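Local coordinates for unknown protein (Galdieria sulphuraria, PDB 2NYI), which is of unknown function but carries tandem ACT domains, a fold that in other proteins often serves small-molecule sensing and regulation, at the interface of chains A and B. Coordinates in Å, arbitrary orientation; residue numbers count along the deposited sequence, not the author numbering. Chains: chain A/B, unknown protein.

Contact 1: the interface of chains A and B. Residues chain A 107, 111, 121, 124, 126; chain B 19, 23, 36, 38.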
loop_
_atom_site.group_PDB
_atom_site.type_symbol
_atom_site.label_atom_id
_atom_site.label_comp_id
_atom_site.label_asym_id
_atom_site.label_seq_id
_atom_site.Cartn_x
_atom_site.Cartn_y
_atom_site.Cartn_z
ATOM N N VAL A 107 10.449 9.739 11.827
ATOM C CA VAL A 107 10.367 8.499 11.058
ATOM C C VAL A 107 11.641 7.657 11.217
ATOM O O VAL A 107 11.558 6.471 11.537
ATOM C CB VAL A 107 10.044 8.777 9.567
ATOM C CG1 VAL A 107 9.915 7.480 8.808
ATOM C CG2 VAL A 107 8.740 9.596 9.445
ATOM N N THR A 111 11.535 3.976 13.200
ATOM C CA THR A 111 11.960 2.814 12.417
ATOM C C THR A 111 13.336 2.259 12.838
ATOM O O THR A 111 13.600 1.081 12.694
ATOM C CB THR A 111 11.899 3.091 10.899
ATOM O OG1 THR A 111 12.783 4.162 10.561
ATOM C CG2 THR A 111 10.470 3.473 10.478
ATOM N N ILE A 121 7.961 -4.586 9.353
ATOM C CA ILE A 121 6.819 -3.714 9.142
ATOM C C ILE A 121 5.921 -4.345 8.079
ATOM O O ILE A 121 6.372 -4.644 6.963
ATOM C CB ILE A 121 7.273 -2.285 8.737
ATOM C CG1 ILE A 121 8.212 -1.689 9.806
ATOM C CG2 ILE A 121 6.047 -1.381 8.539
ATOM C CD1 ILE A 121 8.794 -0.317 9.435
ATOM N N LEU A 124 2.186 0.345 6.668
ATOM C CA LEU A 124 2.652 1.627 7.181
ATOM C C LEU A 124 1.985 2.743 6.412
ATOM O O LEU A 124 1.904 2.690 5.191
ATOM C CB LEU A 124 4.181 1.752 7.056
ATOM C CG LEU A 124 4.731 3.169 7.306
ATOM C CD1 LEU A 124 4.641 3.439 8.775
ATOM C CD2 LEU A 124 6.149 3.312 6.821
ATOM N N THR A 126 2.059 7.212 6.835
ATOM C CA THR A 126 2.323 8.432 7.584
ATOM C C THR A 126 1.666 9.595 6.833
ATOM O O THR A 126 1.462 9.541 5.596
ATOM C CB THR A 126 3.859 8.728 7.813
ATOM O OG1 THR A 126 4.452 9.162 6.593
ATOM C CG2 THR A 126 4.632 7.488 8.314
ATOM N N VAL B 19 12.362 0.445 5.467
ATOM C CA VAL B 19 11.855 1.790 5.786
ATOM C C VAL B 19 12.908 2.553 6.572
ATOM O O VAL B 19 13.109 3.738 6.321
ATOM C CB VAL B 19 10.507 1.768 6.540
ATOM C CG1 VAL B 19 10.017 3.208 6.842
ATOM C CG2 VAL B 19 9.463 1.021 5.681
ATOM N N SER B 23 14.612 6.009 5.303
ATOM C CA SER B 23 14.402 7.239 6.081
ATOM C C SER B 23 15.708 7.847 6.601
ATOM O O SER B 23 15.842 9.073 6.678
ATOM C CB SER B 23 13.419 6.993 7.217
ATOM O OG SER B 23 13.924 6.040 8.120
ATOM N N SER B 36 3.427 8.883 3.403
ATOM C CA SER B 36 3.877 7.629 2.826
ATOM C C SER B 36 2.807 6.573 2.940
ATOM O O SER B 36 1.974 6.589 3.857
ATOM C CB SER B 36 5.172 7.134 3.478
ATOM O OG SER B 36 4.991 6.906 4.874
HETATM N N MSE B 38 2.656 2.179 2.288
HETATM C CA MSE B 38 3.377 0.961 1.943
HETATM C C MSE B 38 2.417 -0.156 1.462
HETATM O O MSE B 38 1.209 -0.143 1.753
HETATM C CB MSE B 38 4.147 0.513 3.182
HETATM C CG MSE B 38 5.253 -0.476 2.943
HETATM SE SE MSE B 38 5.497 -1.455 4.600
HETATM C CE MSE B 38 6.932 -0.603 5.186
HETATM O O HOH W 1 0.185 -0.309 4.511
HETATM O O HOH W 2 -0.348 2.130 3.448
#

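Contact 2: the interface of chains A and B. Residues chain A 7-9, 48, 50, 77; chain B 41-44.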
loop_
_atom_site.group_PDB
_atom_site.type_symbol
_atom_site.label_atom_id
_atom_site.label_comp_id
_atom_site.label_asym_id
_atom_site.label_seq_id
_atom_site.Cartn_x
_atom_site.Cartn_y
_atom_site.Cartn_z
ATOM N N VAL A 7 3.876 -13.958 -7.202
ATOM C CA VAL A 7 3.840 -12.620 -6.610
ATOM C C VAL A 7 4.159 -11.637 -7.717
ATOM O O VAL A 7 5.174 -11.763 -8.414
ATOM C CB VAL A 7 4.847 -12.445 -5.448
ATOM C CG1 VAL A 7 4.531 -11.170 -4.670
ATOM C CG2 VAL A 7 4.802 -13.664 -4.519
ATOM N N VAL A 8 3.253 -10.683 -7.890
ATOM C CA VAL A 8 3.331 -9.684 -8.936
ATOM C C VAL A 8 3.404 -8.298 -8.288
ATOM O O VAL A 8 2.626 -8.005 -7.372
ATOM C CB VAL A 8 2.056 -9.764 -9.849
ATOM C CG1 VAL A 8 2.036 -8.634 -10.877
ATOM C CG2 VAL A 8 1.978 -11.121 -10.528
ATOM N N SER A 9 4.356 -7.484 -8.738
ATOM C CA SER A 9 4.466 -6.079 -8.326
ATOM C C SER A 9 4.256 -5.192 -9.540
ATOM O O SER A 9 4.794 -5.475 -10.619
ATOM C CB SER A 9 5.860 -5.800 -7.738
ATOM O OG SER A 9 5.969 -6.330 -6.420
ATOM N N ILE A 48 0.836 -4.875 -5.056
ATOM C CA ILE A 48 1.403 -6.218 -4.981
ATOM C C ILE A 48 0.208 -7.177 -4.947
ATOM O O ILE A 48 -0.782 -6.931 -4.253
ATOM C CB ILE A 48 2.284 -6.410 -3.748
ATOM C CG1 ILE A 48 3.387 -5.332 -3.722
ATOM C CG2 ILE A 48 2.948 -7.824 -3.786
ATOM C CD1 ILE A 48 4.131 -5.256 -2.391
ATOM N N LEU A 50 -0.922 -11.492 -5.095
ATOM C CA LEU A 50 -0.696 -12.945 -5.155
ATOM C C LEU A 50 -1.696 -13.488 -6.172
ATOM O O LEU A 50 -2.924 -13.298 -6.044
ATOM C CB LEU A 50 -0.856 -13.626 -3.782
ATOM C CG LEU A 50 0.223 -13.225 -2.745
ATOM C CD1 LEU A 50 -0.110 -13.707 -1.343
ATOM C CD2 LEU A 50 1.569 -13.791 -3.174
ATOM N N ARG A 77 7.160 -13.317 -10.078
ATOM C CA ARG A 77 8.034 -14.402 -9.638
ATOM C C ARG A 77 7.190 -15.449 -8.942
ATOM O O ARG A 77 6.078 -15.152 -8.495
ATOM C CB ARG A 77 9.119 -13.910 -8.684
ATOM C CG ARG A 77 8.593 -13.335 -7.379
ATOM C CD ARG A 77 9.698 -13.008 -6.402
ATOM N NE ARG A 77 9.150 -12.394 -5.192
ATOM C CZ ARG A 77 8.723 -13.068 -4.118
ATOM N NH1 ARG A 77 8.772 -14.400 -4.063
ATOM N NH2 ARG A 77 8.249 -12.404 -3.080
ATOM N N LEU B 41 3.524 -7.831 0.672
ATOM C CA LEU B 41 2.754 -9.067 0.428
ATOM C C LEU B 41 3.585 -10.081 -0.312
ATOM O O LEU B 41 4.321 -9.726 -1.231
ATOM C CB LEU B 41 1.478 -8.745 -0.381
ATOM C CG LEU B 41 0.470 -9.866 -0.607
ATOM C CD1 LEU B 41 -0.109 -10.328 0.755
ATOM C CD2 LEU B 41 -0.633 -9.402 -1.578
ATOM N N GLY B 42 3.486 -11.342 0.112
ATOM C CA GLY B 42 4.115 -12.465 -0.592
ATOM C C GLY B 42 5.619 -12.401 -0.702
ATOM O O GLY B 42 6.200 -13.083 -1.559
ATOM N N GLY B 43 6.249 -11.598 0.171
ATOM C CA GLY B 43 7.693 -11.350 0.148
ATOM C C GLY B 43 8.169 -10.190 -0.733
ATOM O O GLY B 43 9.380 -9.994 -0.885
ATOM N N ASP B 44 7.230 -9.451 -1.340
ATOM C CA ASP B 44 7.533 -8.225 -2.096
ATOM C C ASP B 44 7.180 -7.010 -1.238
ATOM O O ASP B 44 6.310 -7.090 -0.359
ATOM C CB ASP B 44 6.710 -8.127 -3.403
ATOM C CG ASP B 44 7.342 -8.868 -4.585
ATOM O OD1 ASP B 44 8.331 -9.624 -4.404
ATOM O OD2 ASP B 44 6.817 -8.693 -5.718
HETATM O O HOH W 3 7.384 -9.889 -8.149
#

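Contact 1: the interface of chains A and B
A:Thr126 and B:Ser36 join strands of two identical chains as an antiparallel bridge, in a two-fold symmetric interface that also packs helix against helix and probably stabilises a dimer. Their backbones exchange N-H...O bonds in both directions, and their hydroxyls meet, A:Thr126 OG1 lying 2.9 Å from B:Ser36 OG. Two residues along each strand, water stands in for a backbone bond: B:Met38 N still donates to A:Leu124 O (3.0 Å), but A:Leu124 N reaches B:Met38 O through a water.

On the helix-facing side of the strands, B:Val19 is wedged among apolar groups. Its CG1, anti to the backbone N (chi1 -180°), meets A:Thr111 CG2 at 3.7 Å, crossing that side chain near a right angle, and A:Leu124 CD2 tip to tip at 3.9 Å. The selenomethionine B:Met38 bends at chi3 (-101°), bringing its methyl CE to 3.6 Å from A:Ile121 CG2. A:Thr111 OG1 is held by its own helix through A:Val107 O (2.8 Å) and makes a weak bond to B:Ser23 OG, itself tied to B:Val19 O. An alanine at A:Thr111 would probably leave a gap beside B:Val19 CG1 and deprive B:Ser23 OG of its weak partner.

In the fold, helix 106-116 and strands 120-121 and 123-130 of chain A face helix 18-28 and strand 32-41 of chain B, the latter two from the N-terminal ACT domain.

Contact 2: the interface of chains A and B
B:Asp44 and A:Arg77 form the charged centre of a turn-into-sheet interface, in which the hairpin turn of one chain is seated against the N-terminal ACT domain of its copy, probably fixing how the two chains are set together. It is an instructive case of a carboxylate whose oxygens are given separate tasks.

From its CB, the B:Asp44 side chain starts on an apolar contact, with A:Ile48 CG2 at 3.8 Å. Its CG turns anti to the carbonyl carbon (chi1 -85°), which directs the carboxylate toward strands 4-13 and 73-78 of chain A; there A:Val7 CG1 packs against CG at 3.6 Å as the two side chains pass in opposite directions. OD1 takes both nitrogens of a side-on grip, A:Arg77 NE at 3.0 Å in a salt bridge and A:Arg77 NH2 at 3.1 Å. Both donors approach from the same face of the carboxylate, whose plane is turned 57° from the guanidinium, while OD1 stays close to the guanidinium's own plane. OD2 accepts from the hydroxyl A:Ser9 OG at 2.6 Å, met on the anti side but 33° out of the carboxylate plane, and a water links it to A:Val7 O.

A:Arg77 reaches beyond the carboxylate. Its NH2 also donates to B:Gly42 O at 2.6 Å, so one guanidinium joins the turn backbone to the aspartate beyond it, while A:Val7 CG2 lies over one of its faces near the rim. Beside this polar cluster, A:Leu50 places CD2 3.9 Å from B:Gly42 CA and meets the B:Leu41 side chain obliquely with CD1 and CG.

B:Gly42 and B:Gly43, both with positive phi, form the tight turn between strands 32-41 and 44-53 of chain B, set against strands 4-13, 44-53 and 73-78 of chain A.

The centres of the C-alpha atoms of contact 1 and contact 2 lie about 19 Å apart, and strand 32-41 of chain B runs through both: its middle contributes to contact 1, beside helix 18-28, and its end, with the turn that follows, to contact 2. Along that strand, chain B meets the C-terminal half of chain A first and its N-terminal ACT domain next. Contact 1 combines strand pairing with apolar packing, whereas contact 2 adds a salt bridge and hydrogen bonds to its own apolar packing. Because the two-fold axis repeats each with the chains exchanged, both halves of each subunit take part, which suggests an intertwined dimer, unproven in solution by the structure alone.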